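Local structure of gluconate kinase (Lactobacillus acidophilus, 3LL3) at residues Q118-Y121 against R122-M126; A285-T288 against H289-L292. The protein probably transfers a phosphate from ATP to a sugar or sugar acid such as gluconate, as an FGGY-family carbohydrate kinase that binds D-xylulose in its pocket. One frame throughout, in Å; residues are numbered along the deposited sequence. Where two conformers were deposited one is given.

Interaction 1 of 2, residues Q118-Y121 against R122-M126; sequences QQIY and RKTGM
Ile-120 and Thr-124, one helical turn apart, share a doubly used oxygen: Ile-120 O accepts both Thr-124 N and Thr-124 OG1, each at 2.8 Å. The amide comes in at a C=O...donor angle of 162°, whereas the hydroxyl sits above the carbonyl plane. A chi1 of 72° folds OG1 back over its own turn to reach that oxygen. Main-chain bonds continue the helix from Gln-118 O to Arg-122 N and from Gln-119 O to Lys-123 N (2.9 Å), and Gly-125 N closes the last turn on Tyr-121 O (2.9 Å).

Other side chains touch through their carbon atoms. Gln-119 CG lies 3.8 Å from Lys-123 CE, the two chains pointing the same way, and both polar ends continue to Glu-192. Met-126, present as selenomethionine, meets Ile-120 CG2 through CB at 4.4 Å.

The aromatic contact is of another kind. With its CG anti to the backbone N (chi1 -179°), Tyr-121 brings its ring edge to the Met-126 carbonyl, CD1 being 3.2 Å from Met-126 O; its OH is bonded to Tyr-280 O and Asp-275 N.

Gly-125 leaves helical geometry with a positive phi, so helix 116-124 ends in the glycine-terminated, left-handed C-cap common at helix C-termini.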
loop_
_atom_site.group_PDB
_atom_site.type_symbol
_atom_site.label_atom_id
_atom_site.label_comp_id
_atom_site.label_asym_id
_atom_site.label_seq_id
_atom_site.Cartn_x
_atom_site.Cartn_y
_atom_site.Cartn_z
ATOM N N GLN A 118 0.439 4.787 -31.729
ATOM C CA GLN A 118 -0.933 5.272 -31.761
ATOM C C GLN A 118 -1.556 5.021 -33.126
ATOM O O GLN A 118 -2.735 4.704 -33.230
ATOM C CB GLN A 118 -0.986 6.769 -31.421
ATOM C CG GLN A 118 -0.606 7.103 -29.982
ATOM C CD GLN A 118 0.892 7.205 -29.759
ATOM O OE1 GLN A 118 1.696 6.837 -30.620
ATOM N NE2 GLN A 118 1.277 7.713 -28.589
ATOM N N GLN A 119 -0.753 5.159 -34.173
ATOM C CA GLN A 119 -1.233 4.997 -35.537
ATOM C C GLN A 119 -1.503 3.532 -35.831
ATOM O O GLN A 119 -2.503 3.186 -36.456
ATOM C CB GLN A 119 -0.216 5.542 -36.556
ATOM C CG GLN A 119 -0.737 5.453 -37.996
ATOM C CD GLN A 119 0.306 5.825 -39.063
ATOM O OE1 GLN A 119 1.493 5.510 -38.937
ATOM N NE2 GLN A 119 -0.152 6.473 -40.132
ATOM N N ILE A 120 -0.603 2.670 -35.384
ATOM C CA ILE A 120 -0.817 1.232 -35.515
ATOM C C ILE A 120 -2.132 0.821 -34.826
ATOM O O ILE A 120 -2.937 0.048 -35.381
ATOM C CB ILE A 120 0.396 0.439 -34.972
ATOM C CG1 ILE A 120 1.561 0.522 -35.959
ATOM C CG2 ILE A 120 0.041 -1.030 -34.726
ATOM C CD1 ILE A 120 2.875 0.082 -35.376
ATOM N N TYR A 121 -2.362 1.362 -33.631
ATOM C CA TYR A 121 -3.617 1.120 -32.917
ATOM C C TYR A 121 -4.852 1.581 -33.703
ATOM O O TYR A 121 -5.816 0.849 -33.840
ATOM C CB TYR A 121 -3.607 1.765 -31.528
ATOM C CG TYR A 121 -4.890 1.480 -30.799
ATOM C CD1 TYR A 121 -5.148 0.213 -30.290
ATOM C CD2 TYR A 121 -5.861 2.463 -30.645
ATOM C CE1 TYR A 121 -6.349 -0.070 -29.642
ATOM C CE2 TYR A 121 -7.051 2.202 -29.993
ATOM C CZ TYR A 121 -7.291 0.933 -29.497
ATOM O OH TYR A 121 -8.474 0.675 -28.854
ATOM N N ARG A 122 -4.817 2.824 -34.169
ATOM C CA ARG A 122 -5.904 3.345 -34.985
ATOM C C ARG A 122 -6.133 2.478 -36.226
ATOM O O ARG A 122 -7.277 2.289 -36.615
ATOM C CB ARG A 122 -5.646 4.802 -35.382
ATOM C CG ARG A 122 -6.377 5.848 -34.559
ATOM C CD ARG A 122 -6.000 7.263 -35.005
ATOM N NE ARG A 122 -4.981 7.825 -34.126
ATOM C CZ ARG A 122 -3.736 8.103 -34.489
ATOM N NH1 ARG A 122 -2.893 8.598 -33.601
ATOM N NH2 ARG A 122 -3.337 7.904 -35.735
ATOM N N LYS A 123 -5.073 1.926 -36.822
ATOM C CA LYS A 123 -5.207 1.100 -38.031
ATOM C C LYS A 123 -5.670 -0.328 -37.783
ATOM O O LYS A 123 -6.404 -0.895 -38.598
ATOM C CB LYS A 123 -3.883 1.018 -38.797
ATOM C CG LYS A 123 -3.583 2.198 -39.707
ATOM C CD LYS A 123 -2.124 2.154 -40.145
ATOM C CE LYS A 123 -1.783 3.334 -41.032
ATOM N NZ LYS A 123 -2.511 3.242 -42.326
ATOM N N THR A 124 -5.209 -0.925 -36.688
ATOM C CA THR A 124 -5.305 -2.383 -36.556
ATOM C C THR A 124 -5.961 -2.870 -35.266
ATOM O O THR A 124 -6.199 -4.058 -35.114
ATOM C CB THR A 124 -3.918 -3.056 -36.662
ATOM O OG1 THR A 124 -3.159 -2.787 -35.470
ATOM C CG2 THR A 124 -3.143 -2.558 -37.903
ATOM N N GLY A 125 -6.233 -1.960 -34.336
ATOM C CA GLY A 125 -6.827 -2.344 -33.067
ATOM C C GLY A 125 -5.829 -2.944 -32.094
ATOM O O GLY A 125 -6.218 -3.443 -31.036
HETATM N N MSE A 126 -4.551 -2.921 -32.464
HETATM C CA MSE A 126 -3.491 -3.472 -31.624
HETATM C C MSE A 126 -2.992 -2.481 -30.571
HETATM O O MSE A 126 -2.455 -1.424 -30.910
HETATM C CB MSE A 126 -2.315 -3.957 -32.482
HETATM C CG MSE A 126 -1.111 -4.401 -31.664
HETATM SE SE MSE A 126 -1.596 -5.940 -30.494
HETATM C CE MSE A 126 -0.061 -5.918 -29.284
#

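Interaction 2 of 2, residues A285-T288 against H289-L292; sequences ADKT and HYLL
Asp-286 and His-289 face each other across a tight turn, where His-289 ND1 donates to Asp-286 OD1 at 2.9 Å. OD1 receives it on its syn lone pair, within 5° of the imidazole plane, although carboxylate and ring stand 80° apart. The anti lone pair of the same oxygen takes Thr-288 N, also at 2.9 Å, which makes an Asx turn; a chi1 of 54°, placing CG between backbone N and carbonyl carbon, swings the carboxylate over the loop to meet both donors. Without the carboxylate, as with an alanine here, His-289 ND1 and Thr-288 N are likely to lose their shared acceptor, and the imidazole its in-plane anchor.

The tightly packed part is Ala-285 and Tyr-290. His-289 O accepts Ala-285 N at 2.8 Å and Asp-286 N at 3.2 Å, and Ala-285 CB lies 3.4 Å from that same His-289 O. Asp-286 O sits over a face of the Tyr-290 ring, 3.5 Å from Tyr-290 CZ, while Tyr-290 OH donates to Lys-287 O at 2.7 Å from above its carbonyl plane. Pro-272 and Leu-187 also pack on this tyrosine.

The solvent side is looser: Lys-287 and Thr-288 are exposed, and a water links Lys-287 NZ to Tyr-290 OH, 2.7 Å from that hydroxyl.

Two successive amides bonded to one carbonyl fit a beta bulge, here beside a type I turn in the beta hairpin joining strands 281-284 and 289-296.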
loop_
_atom_site.group_PDB
_atom_site.type_symbol
_atom_site.label_atom_id
_atom_site.label_comp_id
_atom_site.label_asym_id
_atom_site.label_seq_id
_atom_site.Cartn_x
_atom_site.Cartn_y
_atom_site.Cartn_z
ATOM N N ALA A 285 -13.089 -10.522 -36.317
ATOM C CA ALA A 285 -13.338 -11.947 -36.531
ATOM C C ALA A 285 -13.871 -12.155 -37.962
ATOM O O ALA A 285 -13.592 -13.162 -38.622
ATOM C CB ALA A 285 -14.343 -12.473 -35.484
ATOM N N ASP A 286 -14.649 -11.184 -38.423
ATOM C CA ASP A 286 -15.093 -11.115 -39.813
ATOM C C ASP A 286 -15.705 -9.741 -39.983
ATOM O O ASP A 286 -15.544 -8.871 -39.110
ATOM C CB ASP A 286 -16.096 -12.213 -40.148
ATOM C CG ASP A 286 -17.279 -12.226 -39.199
ATOM O OD1 ASP A 286 -18.045 -11.233 -39.158
ATOM O OD2 ASP A 286 -17.442 -13.234 -38.487
ATOM N N LYS A 287 -16.391 -9.519 -41.093
ATOM C CA LYS A 287 -16.812 -8.153 -41.406
ATOM C C LYS A 287 -17.808 -7.565 -40.410
ATOM O O LYS A 287 -17.901 -6.351 -40.272
ATOM C CB LYS A 287 -17.372 -8.057 -42.831
ATOM C CG LYS A 287 -16.299 -7.845 -43.886
ATOM C CD LYS A 287 -15.503 -6.564 -43.619
ATOM C CE LYS A 287 -16.352 -5.319 -43.784
ATOM N NZ LYS A 287 -15.477 -4.128 -43.984
ATOM N N THR A 288 -18.547 -8.421 -39.717
ATOM C CA THR A 288 -19.593 -7.947 -38.817
ATOM C C THR A 288 -19.429 -8.413 -37.367
ATOM O O THR A 288 -20.381 -8.366 -36.593
ATOM C CB THR A 288 -20.988 -8.372 -39.328
ATOM O OG1 THR A 288 -21.099 -9.803 -39.281
ATOM C CG2 THR A 288 -21.197 -7.886 -40.773
ATOM N N HIS A 289 -18.229 -8.874 -37.014
ATOM C CA HIS A 289 -17.925 -9.297 -35.647
ATOM C C HIS A 289 -16.494 -8.880 -35.285
ATOM O O HIS A 289 -15.541 -9.275 -35.960
ATOM C CB HIS A 289 -18.095 -10.819 -35.472
ATOM C CG HIS A 289 -19.483 -11.312 -35.743
ATOM N ND1 HIS A 289 -19.957 -11.532 -37.019
ATOM C CD2 HIS A 289 -20.498 -11.629 -34.904
ATOM C CE1 HIS A 289 -21.207 -11.963 -36.954
ATOM N NE2 HIS A 289 -21.560 -12.024 -35.681
ATOM N N TYR A 290 -16.370 -8.089 -34.220
ATOM C CA TYR A 290 -15.097 -7.560 -33.746
ATOM C C TYR A 290 -14.930 -7.853 -32.258
ATOM O O TYR A 290 -15.806 -7.545 -31.457
ATOM C CB TYR A 290 -15.007 -6.045 -34.040
ATOM C CG TYR A 290 -15.137 -5.803 -35.524
ATOM C CD1 TYR A 290 -16.381 -5.838 -36.144
ATOM C CD2 TYR A 290 -14.012 -5.630 -36.323
ATOM C CE1 TYR A 290 -16.509 -5.657 -37.514
ATOM C CE2 TYR A 290 -14.131 -5.460 -37.701
ATOM C CZ TYR A 290 -15.381 -5.473 -38.288
ATOM O OH TYR A 290 -15.506 -5.306 -39.653
ATOM N N LEU A 291 -13.800 -8.453 -31.901
ATOM C CA LEU A 291 -13.541 -8.833 -30.524
ATOM C C LEU A 291 -12.851 -7.701 -29.787
ATOM O O LEU A 291 -11.715 -7.321 -30.119
ATOM C CB LEU A 291 -12.707 -10.118 -30.461
ATOM C CG LEU A 291 -12.442 -10.676 -29.052
ATOM C CD1 LEU A 291 -13.682 -11.385 -28.505
ATOM C CD2 LEU A 291 -11.263 -11.653 -29.117
ATOM N N LEU A 292 -13.555 -7.127 -28.815
ATOM C CA LEU A 292 -12.978 -6.109 -27.959
ATOM C C LEU A 292 -12.556 -6.745 -26.657
ATOM O O LEU A 292 -13.254 -7.599 -26.121
ATOM C CB LEU A 292 -13.979 -4.991 -27.674
ATOM C CG LEU A 292 -14.730 -4.394 -28.868
ATOM C CD1 LEU A 292 -15.664 -3.276 -28.378
ATOM C CD2 LEU A 292 -13.764 -3.874 -29.927
HETATM O O HOH W 1 -14.313 -3.641 -41.342
#

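Interaction 1 comes first along the chain, at the end of helix 116-124 in the N-terminal FGGY domain; interaction 2 follows in the C-terminal FGGY domain, at the hairpin on the edge of the seven-stranded sheet. Their centres are 15 Å apart and their nearest atoms about 7 Å, so they do not touch. Strand 281-284 and the residue before it mediate between them: Gly-125 shares a backbone hydrogen bond with Cys-282, on which Tyr-290 packs, and Tyr-121 OH bonds to Tyr-280 O, a residue touched by Leu-292. The helix end is thus tied to the sheet of the C-terminal domain, close to the D-xylulose pocket, to which Phe-281 and Tyr-283 contribute.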